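Local coordinates for protein oxidoreductase, NAD-binding (Acidithiobacillus ferrooxidans, PDB 7BVJ) that catalyses the NAD(+)-dependent oxidation of the glucosamine 3-position of UDP-N-acetylglucosamine to a ketone, a step in the synthesis of lipid A in some bacteria, at residues 7-12 with 66-71; 87-92 with 114-119. One frame throughout, in Å; residues are numbered along the deposited sequence.

Contact 1: 7-12 with 66-71; sequences GVIGVG and IVTPTS. With NAD (nicotinamide-adenine-dinucleotide), chain E.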
ATOM      1  N   GLY A   7     -12.509  11.599  10.193  1.00 22.70           N
ATOM      2  CA  GLY A   7     -13.377  11.665   9.035  1.00 18.11           C
ATOM      3  C   GLY A   7     -12.763  10.958   7.841  1.00 20.05           C
ATOM      4  O   GLY A   7     -11.582  10.601   7.833  1.00 19.90           O
ATOM      5  N   VAL A   8     -13.593  10.743   6.826  1.00 17.44           N
ATOM      6  CA  VAL A   8     -13.153  10.176   5.560  1.00 19.45           C
ATOM      7  C   VAL A   8     -13.631  11.082   4.438  1.00 19.40           C
ATOM      8  O   VAL A   8     -14.805  11.460   4.390  1.00 22.93           O
ATOM      9  CB  VAL A   8     -13.651   8.732   5.345  1.00 21.17           C
ATOM     10  CG1 VAL A   8     -13.140   8.185   4.012  1.00 18.15           C
ATOM     11  CG2 VAL A   8     -13.180   7.813   6.484  1.00 21.94           C
ATOM     12  N   ILE A   9     -12.713  11.447   3.558  1.00 23.52           N
ATOM     13  CA  ILE A   9     -12.990  12.231   2.363  1.00 24.16           C
ATOM     14  C   ILE A   9     -12.919  11.266   1.190  1.00 22.24           C
ATOM     15  O   ILE A   9     -11.835  10.777   0.848  1.00 25.38           O
ATOM     16  CB  ILE A   9     -11.987  13.376   2.200  1.00 23.61           C
ATOM     17  CG1 ILE A   9     -12.074  14.320   3.412  1.00 16.99           C
ATOM     18  CG2 ILE A   9     -12.182  14.063   0.832  1.00 21.46           C
ATOM     19  CD1 ILE A   9     -10.938  15.324   3.495  1.00 16.88           C
ATOM     20  N   GLY A  10     -14.075  10.948   0.614  1.00 20.33           N
ATOM     21  CA  GLY A  10     -14.149   9.967  -0.449  1.00 25.61           C
ATOM     22  C   GLY A  10     -14.577   8.618   0.090  1.00 21.38           C
ATOM     23  O   GLY A  10     -13.749   7.889   0.638  1.00 16.30           O
ATOM     24  N   VAL A  11     -15.854   8.279  -0.059  1.00 17.98           N
ATOM     25  CA  VAL A  11     -16.410   7.069   0.531  1.00 21.82           C
ATOM     26  C   VAL A  11     -16.991   6.133  -0.521  1.00 20.36           C
ATOM     27  O   VAL A  11     -18.042   5.521  -0.315  1.00 21.31           O
ATOM     28  CB  VAL A  11     -17.444   7.391   1.620  1.00 20.24           C
ATOM     29  CG1 VAL A  11     -16.713   7.721   2.919  1.00 23.65           C
ATOM     30  CG2 VAL A  11     -18.349   8.535   1.179  1.00 16.88           C
ATOM     31  N   GLY A  12     -16.318   6.008  -1.655  1.00 25.24           N
ATOM     32  CA  GLY A  12     -16.640   4.918  -2.553  1.00 25.00           C
ATOM     33  C   GLY A  12     -16.312   3.562  -1.953  1.00 29.04           C
ATOM     34  O   GLY A  12     -16.399   3.383  -0.732  1.00 21.41           O
ATOM     35  N   ILE A  66      -8.057   9.964   3.195  1.00 25.02           N
ATOM     36  CA  ILE A  66      -8.338  10.495   1.862  1.00 21.47           C
ATOM     37  C   ILE A  66      -8.333   9.317   0.900  1.00 23.37           C
ATOM     38  O   ILE A  66      -7.283   8.706   0.642  1.00 18.10           O
ATOM     39  CB  ILE A  66      -7.320  11.562   1.444  1.00 20.11           C
ATOM     40  CG1 ILE A  66      -7.547  12.844   2.243  1.00 19.98           C
ATOM     41  CG2 ILE A  66      -7.407  11.837  -0.029  1.00 16.16           C
ATOM     42  CD1 ILE A  66      -6.348  13.758   2.237  1.00 19.00           C
ATOM     43  N   VAL A  67      -9.528   8.968   0.415  1.00 25.95           N
ATOM     44  CA  VAL A  67      -9.728   7.782  -0.407  1.00 24.16           C
ATOM     45  C   VAL A  67     -10.400   8.181  -1.720  1.00 23.69           C
ATOM     46  O   VAL A  67     -11.314   7.498  -2.198  1.00 20.96           O
ATOM     47  CB  VAL A  67     -10.526   6.703   0.346  1.00 23.59           C
ATOM     48  CG1 VAL A  67     -10.257   5.340  -0.285  1.00 20.62           C
ATOM     49  CG2 VAL A  67     -10.152   6.689   1.828  1.00 22.98           C
ATOM     50  N   THR A  68     -10.017   9.335  -2.254  1.00 20.93           N
ATOM     51  CA  THR A  68     -10.503   9.839  -3.529  1.00 22.28           C
ATOM     52  C   THR A  68      -9.609   9.337  -4.662  1.00 24.37           C
ATOM     53  O   THR A  68      -8.586   8.688  -4.415  1.00 19.22           O
ATOM     54  CB  THR A  68     -10.542  11.361  -3.465  1.00 23.60           C
ATOM     55  OG1 THR A  68      -9.228  11.849  -3.156  1.00 20.46           O
ATOM     56  CG2 THR A  68     -11.554  11.824  -2.383  1.00 22.55           C
ATOM     57  N   PRO A  69      -9.966   9.588  -5.933  1.00 23.44           N
ATOM     58  CA  PRO A  69      -9.092   9.132  -7.027  1.00 20.67           C
ATOM     59  C   PRO A  69      -7.722   9.784  -6.939  1.00 23.01           C
ATOM     60  O   PRO A  69      -7.584  10.928  -6.510  1.00 21.29           O
ATOM     61  CB  PRO A  69      -9.849   9.554  -8.301  1.00 21.96           C
ATOM     62  CG  PRO A  69     -11.280   9.541  -7.888  1.00 21.43           C
ATOM     63  CD  PRO A  69     -11.253  10.087  -6.464  1.00 21.84           C
ATOM     64  N   THR A  70      -6.708   9.019  -7.359  1.00 19.36           N
ATOM     65  CA  THR A  70      -5.308   9.369  -7.126  1.00 25.99           C
ATOM     66  C   THR A  70      -4.956  10.757  -7.646  1.00 23.85           C
ATOM     67  O   THR A  70      -4.227  11.509  -6.985  1.00 20.91           O
ATOM     68  CB  THR A  70      -4.423   8.320  -7.796  1.00 27.73           C
ATOM     69  OG1 THR A  70      -4.776   7.019  -7.296  1.00 24.26           O
ATOM     70  CG2 THR A  70      -2.961   8.623  -7.534  1.00 20.15           C
ATOM     71  N   SER A  71      -5.443  11.102  -8.843  1.00 23.81           N
ATOM     72  CA  SER A  71      -5.209  12.425  -9.415  1.00 23.65           C
ATOM     73  C   SER A  71      -5.765  13.554  -8.548  1.00 26.86           C
ATOM     74  O   SER A  71      -5.377  14.713  -8.738  1.00 28.03           O
ATOM     75  CB  SER A  71      -5.825  12.494 -10.814  1.00 25.90           C
ATOM     76  OG  SER A  71      -7.222  12.269 -10.752  1.00 28.61           O
TER
HETATM   77  PA  NAD E 401     -14.140   4.572  -6.133  1.00 30.16           P
HETATM   78  O1A NAD E 401     -14.256   5.565  -7.236  1.00 31.67           O
HETATM   79  O2A NAD E 401     -15.061   3.445  -5.744  1.00 24.64           O
HETATM   80  O5B NAD E 401     -14.344   5.651  -4.772  1.00 36.13           O
HETATM   81  C5B NAD E 401     -14.047   6.950  -5.224  1.00 29.11           C
HETATM   82  C4B NAD E 401     -14.858   7.962  -4.408  1.00 27.06           C
HETATM   83  O4B NAD E 401     -14.238   9.224  -4.453  1.00 23.73           O
HETATM   84  C3B NAD E 401     -16.217   8.090  -5.115  1.00 26.72           C
HETATM   85  O3B NAD E 401     -17.129   7.916  -4.092  1.00 29.31           O
HETATM   86  C2B NAD E 401     -16.209   9.532  -5.649  1.00 23.89           C
HETATM   87  O2B NAD E 401     -17.498  10.134  -5.566  1.00 22.26           O
HETATM   88  C1B NAD E 401     -15.287  10.182  -4.617  1.00 27.18           C
HETATM   89  N9A NAD E 401     -14.614  11.387  -5.086  1.00 25.18           N
HETATM   90  C8A NAD E 401     -14.052  11.691  -6.307  1.00 24.28           C
HETATM   91  N7A NAD E 401     -13.487  12.896  -6.337  1.00 22.75           N
HETATM   92  C5A NAD E 401     -13.683  13.409  -5.074  1.00 24.96           C
HETATM   93  C6A NAD E 401     -13.322  14.646  -4.478  1.00 28.59           C
HETATM   94  N6A NAD E 401     -12.642  15.593  -5.214  1.00 29.37           N
HETATM   95  N1A NAD E 401     -13.657  14.894  -3.179  1.00 27.93           N
HETATM   96  C2A NAD E 401     -14.345  13.902  -2.517  1.00 26.75           C
HETATM   97  N3A NAD E 401     -14.744  12.687  -2.950  1.00 28.54           N
HETATM   98  C4A NAD E 401     -14.393  12.480  -4.260  1.00 28.07           C
HETATM   99  O3  NAD E 401     -12.710   3.819  -6.023  1.00 35.17           O
HETATM  100  PN  NAD E 401     -12.261   3.128  -4.648  1.00 43.00           P
HETATM  101  O1N NAD E 401     -12.771   3.581  -3.304  1.00 27.32           O
HETATM  102  O2N NAD E 401     -11.973   1.753  -5.147  1.00 39.67           O
HETATM  103  O5D NAD E 401     -10.547   3.625  -4.458  1.00 41.73           O
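V67 and I9 meet through one nearly straight backbone bond, V67 N to I9 O at 3.0 Å, and it marks the tight part of this contact. Just past it, G10 brings bare backbone up to T68: G10 CA lies 3.7 Å from T68 CG2, too close for a CB to fit between them. T68 sets OG1 between its own N and carbonyl carbon (chi1 58°), which leaves CG2 beside the N. From there the methyl reaches I9 O at 3.4 Å and, on the cofactor, N3A of the adenine, also at 3.4 Å. T68 OG1 bonds T72 OG1. G10 O rests against V67 CB, 3.4 Å away.

The apolar side-chain contacts are looser. The side chains of V8 and V67 cross obliquely, CG1 to CG2 at 4.0 Å, and I9 CD1 stands 4.4 Å from I66 CG1. Further along, the 66-71 segment leaves I9 and G10: P69 places CD 3.2 Å from NAD C8A, and the chain runs on to the exposed S71.

Two neighbouring parallel strands end here, one entering a glycine-rich turn and the other a loop beside the adenine, as in the dinucleotide site of a Rossmann fold.

Contact 2: 87-92 with 114-119; sequences CLIEKP and LAIGHI
A115 O takes the shortest sound bond of this contact, from I89 N at 2.7 Å, nearly straight (167°) though the donor sits somewhat out of the carbonyl plane. L88 CA adds a CA-H...O contact to the same oxygen at 3.3 Å. One step back, A115 N bonds C87 O at 2.9 Å, and the parallel pairs C87-L114, L88-A115 and I89-I116 follow in step. The next bond, G117 N to I89 O, is modelled so short that its length is doubtful.

Each face of the pair has its own packing. On one, L88 CG is anti to the backbone N (chi1 163°), and the turn at chi2 (58°) brings CD1 to 3.9 Å from A115 CB. On the other, I89 and L114 cross with their CD1 atoms 3.9 Å apart, while I116 CD1 comes against I89 CB.

Beyond the strands K91 meets H118. K91 CB lies over one face of the imidazole, displaced toward the rim and 3.9 Å from the ring centre, a CH-pi contact. K91 CG passes 3.1 Å from G117 O, and the chain then turns off to bond NZ to D160 O. K91 or H164, which it touches, is the likely catalytic base, so this end of the pair probably lies at the active site. G117 centres an inverse gamma turn, closed by H118 N to I116 O at 2.9 Å.

The two strands and helix 97-110 form a beta-alpha-beta unit, with 114-117 at the edge of the parallel sheet. Helix 73-82 packs on C87, I89 and L114, helix 268-282 on L88 and A115, and helix 157-173 covers K91 and H118.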
ATOM      1  N   CYS A  87      -3.405  13.405   7.950  1.00 17.19           N
ATOM      2  CA  CYS A  87      -3.893  12.716   6.753  1.00 17.36           C
ATOM      3  C   CYS A  87      -3.313  11.317   6.607  1.00 21.39           C
ATOM      4  O   CYS A  87      -2.089  11.132   6.652  1.00 21.32           O
ATOM      5  CB  CYS A  87      -3.545  13.517   5.486  1.00 26.17           C
ATOM      6  SG  CYS A  87      -4.388  15.058   5.365  1.00 27.21           S
ATOM      7  N   LEU A  88      -4.193  10.344   6.412  1.00 21.44           N
ATOM      8  CA  LEU A  88      -3.838   9.035   5.865  1.00 22.67           C
ATOM      9  C   LEU A  88      -4.356   8.991   4.416  1.00 21.23           C
ATOM     10  O   LEU A  88      -5.571   8.991   4.182  1.00 22.97           O
ATOM     11  CB  LEU A  88      -4.422   7.908   6.730  1.00 21.55           C
ATOM     12  CG  LEU A  88      -4.525   6.489   6.159  1.00 19.35           C
ATOM     13  CD1 LEU A  88      -3.153   5.977   5.727  1.00 23.80           C
ATOM     14  CD2 LEU A  88      -5.174   5.534   7.143  1.00 16.50           C
ATOM     15  N   ILE A  89      -3.443   8.977   3.444  1.00 20.04           N
ATOM     16  CA  ILE A  89      -3.796   8.998   2.026  1.00 21.43           C
ATOM     17  C   ILE A  89      -3.720   7.579   1.484  1.00 23.52           C
ATOM     18  O   ILE A  89      -2.704   6.890   1.663  1.00 20.77           O
ATOM     19  CB  ILE A  89      -2.864   9.928   1.233  1.00 22.85           C
ATOM     20  CG1 ILE A  89      -2.943  11.356   1.773  1.00 20.67           C
ATOM     21  CG2 ILE A  89      -3.203   9.883  -0.271  1.00 20.77           C
ATOM     22  CD1 ILE A  89      -1.987  12.310   1.106  1.00 19.38           C
ATOM     23  N   GLU A  90      -4.784   7.130   0.826  1.00 26.98           N
ATOM     24  CA  GLU A  90      -4.721   5.813   0.202  1.00 25.39           C
ATOM     25  C   GLU A  90      -3.595   5.782  -0.831  1.00 24.98           C
ATOM     26  O   GLU A  90      -3.234   6.803  -1.421  1.00 23.77           O
ATOM     27  CB  GLU A  90      -6.073   5.462  -0.428  1.00 28.69           C
ATOM     28  CG  GLU A  90      -6.177   4.085  -1.092  1.00 32.84           C
ATOM     29  CD  GLU A  90      -5.829   2.912  -0.158  1.00 35.43           C
ATOM     30  OE1 GLU A  90      -6.215   2.934   1.038  1.00 33.63           O
ATOM     31  OE2 GLU A  90      -5.179   1.954  -0.642  1.00 34.13           O
ATOM     32  N   LYS A  91      -2.979   4.613  -0.993  1.00 28.14           N
ATOM     33  CA  LYS A  91      -1.974   4.470  -2.034  1.00 25.41           C
ATOM     34  C   LYS A  91      -2.645   4.449  -3.408  1.00 18.51           C
ATOM     35  O   LYS A  91      -3.774   3.974  -3.552  1.00 25.21           O
ATOM     36  CB  LYS A  91      -1.156   3.194  -1.830  1.00 23.54           C
ATOM     37  CG  LYS A  91      -1.960   1.915  -1.985  1.00 21.68           C
ATOM     38  CD  LYS A  91      -1.876   1.342  -3.405  1.00 28.83           C
ATOM     39  CE  LYS A  91      -2.845   0.173  -3.555  1.00 30.67           C
ATOM     40  NZ  LYS A  91      -3.508   0.110  -4.887  1.00 36.92           N
ATOM     41  N   PRO A  92      -1.972   4.961  -4.442  1.00 24.98           N
ATOM     42  CA  PRO A  92      -0.678   5.641  -4.359  1.00 22.46           C
ATOM     43  C   PRO A  92      -0.787   7.092  -3.911  1.00 21.67           C
ATOM     44  O   PRO A  92      -1.820   7.724  -4.094  1.00 24.70           O
ATOM     45  CB  PRO A  92      -0.143   5.544  -5.787  1.00 18.97           C
ATOM     46  CG  PRO A  92      -1.339   5.435  -6.631  1.00 24.78           C
ATOM     47  CD  PRO A  92      -2.386   4.719  -5.837  1.00 23.10           C
ATOM     48  N   LEU A 114       1.660  12.421   8.277  1.00 26.71           N
ATOM     49  CA  LEU A 114       1.332  12.113   6.898  1.00 23.60           C
ATOM     50  C   LEU A 114       1.608  10.631   6.703  1.00 21.68           C
ATOM     51  O   LEU A 114       2.758  10.191   6.809  1.00 23.46           O
ATOM     52  CB  LEU A 114       2.157  12.986   5.954  1.00 27.00           C
ATOM     53  CG  LEU A 114       2.196  12.762   4.450  1.00 23.40           C
ATOM     54  CD1 LEU A 114       0.787  12.729   3.847  1.00 29.03           C
ATOM     55  CD2 LEU A 114       3.026  13.874   3.840  1.00 26.33           C
ATOM     56  N   ALA A 115       0.554   9.859   6.467  1.00 24.43           N
ATOM     57  CA  ALA A 115       0.665   8.429   6.247  1.00 21.13           C
ATOM     58  C   ALA A 115       0.066   8.086   4.890  1.00 25.34           C
ATOM     59  O   ALA A 115      -0.918   8.700   4.456  1.00 23.72           O
ATOM     60  CB  ALA A 115      -0.019   7.634   7.363  1.00 17.83           C
ATOM     61  N   ILE A 116       0.684   7.125   4.212  1.00 20.84           N
ATOM     62  CA  ILE A 116       0.198   6.609   2.941  1.00 20.60           C
ATOM     63  C   ILE A 116      -0.325   5.200   3.189  1.00 23.11           C
ATOM     64  O   ILE A 116       0.295   4.424   3.925  1.00 22.83           O
ATOM     65  CB  ILE A 116       1.300   6.613   1.859  1.00 20.36           C
ATOM     66  CG1 ILE A 116       2.053   7.943   1.852  1.00 21.87           C
ATOM     67  CG2 ILE A 116       0.702   6.375   0.476  1.00 22.23           C
ATOM     68  CD1 ILE A 116       1.154   9.174   1.724  1.00 20.50           C
ATOM     69  N   GLY A 117      -1.461   4.873   2.578  1.00 19.92           N
ATOM     70  CA  GLY A 117      -2.084   3.574   2.753  1.00 19.13           C
ATOM     71  C   GLY A 117      -1.425   2.415   2.022  1.00 25.90           C
ATOM     72  O   GLY A 117      -2.000   1.856   1.085  1.00 25.51           O
ATOM     73  N   HIS A 118      -0.229   2.020   2.465  1.00 21.46           N
ATOM     74  CA  HIS A 118       0.475   0.881   1.888  1.00 25.43           C
ATOM     75  C   HIS A 118       0.225  -0.335   2.772  1.00 24.71           C
ATOM     76  O   HIS A 118       1.062  -0.747   3.589  1.00 21.66           O
ATOM     77  CB  HIS A 118       1.954   1.203   1.723  1.00 25.25           C
ATOM     78  CG  HIS A 118       2.240   1.979   0.478  1.00 24.67           C
ATOM     79  ND1 HIS A 118       2.073   1.443  -0.778  1.00 20.17           N
ATOM     80  CD2 HIS A 118       2.636   3.260   0.292  1.00 22.99           C
ATOM     81  CE1 HIS A 118       2.386   2.348  -1.687  1.00 23.24           C
ATOM     82  NE2 HIS A 118       2.725   3.463  -1.064  1.00 28.67           N
ATOM     83  N   ILE A 119      -0.943  -0.942   2.538  1.00 21.99           N
ATOM     84  CA  ILE A 119      -1.534  -1.923   3.444  1.00 25.90           C
ATOM     85  C   ILE A 119      -0.648  -3.154   3.650  1.00 25.69           C
ATOM     86  O   ILE A 119      -0.623  -3.718   4.754  1.00 23.43           O
ATOM     87  CB  ILE A 119      -2.945  -2.308   2.945  1.00 29.67           C
ATOM     88  CG1 ILE A 119      -3.711  -3.082   4.027  1.00 30.17           C
ATOM     89  CG2 ILE A 119      -2.889  -3.086   1.609  1.00 23.89           C
ATOM     90  CD1 ILE A 119      -5.223  -2.910   3.975  1.00 27.31           C
TER

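In the fold
Both contacts are buried and belong to the same parallel sheet, their centres 11 Å apart. I66 joins them: while it pairs with I9 in contact 1, its N and O probably bond L88 O and E90 N on the first strand of contact 2. Helix 73-82 packs on both, reaching I9 and I66 in contact 1. Their chemistry differs with position. Contact 1 has a single bridging bond, and beside it the T68 methyl, the P69 ring and the bare G10 CA close on the adenine of NAD. Contact 2, nearer the centre of the chain, is a longer strand ladder with mostly apolar faces, finishing in the polar K91 and H118 against helix 157-173.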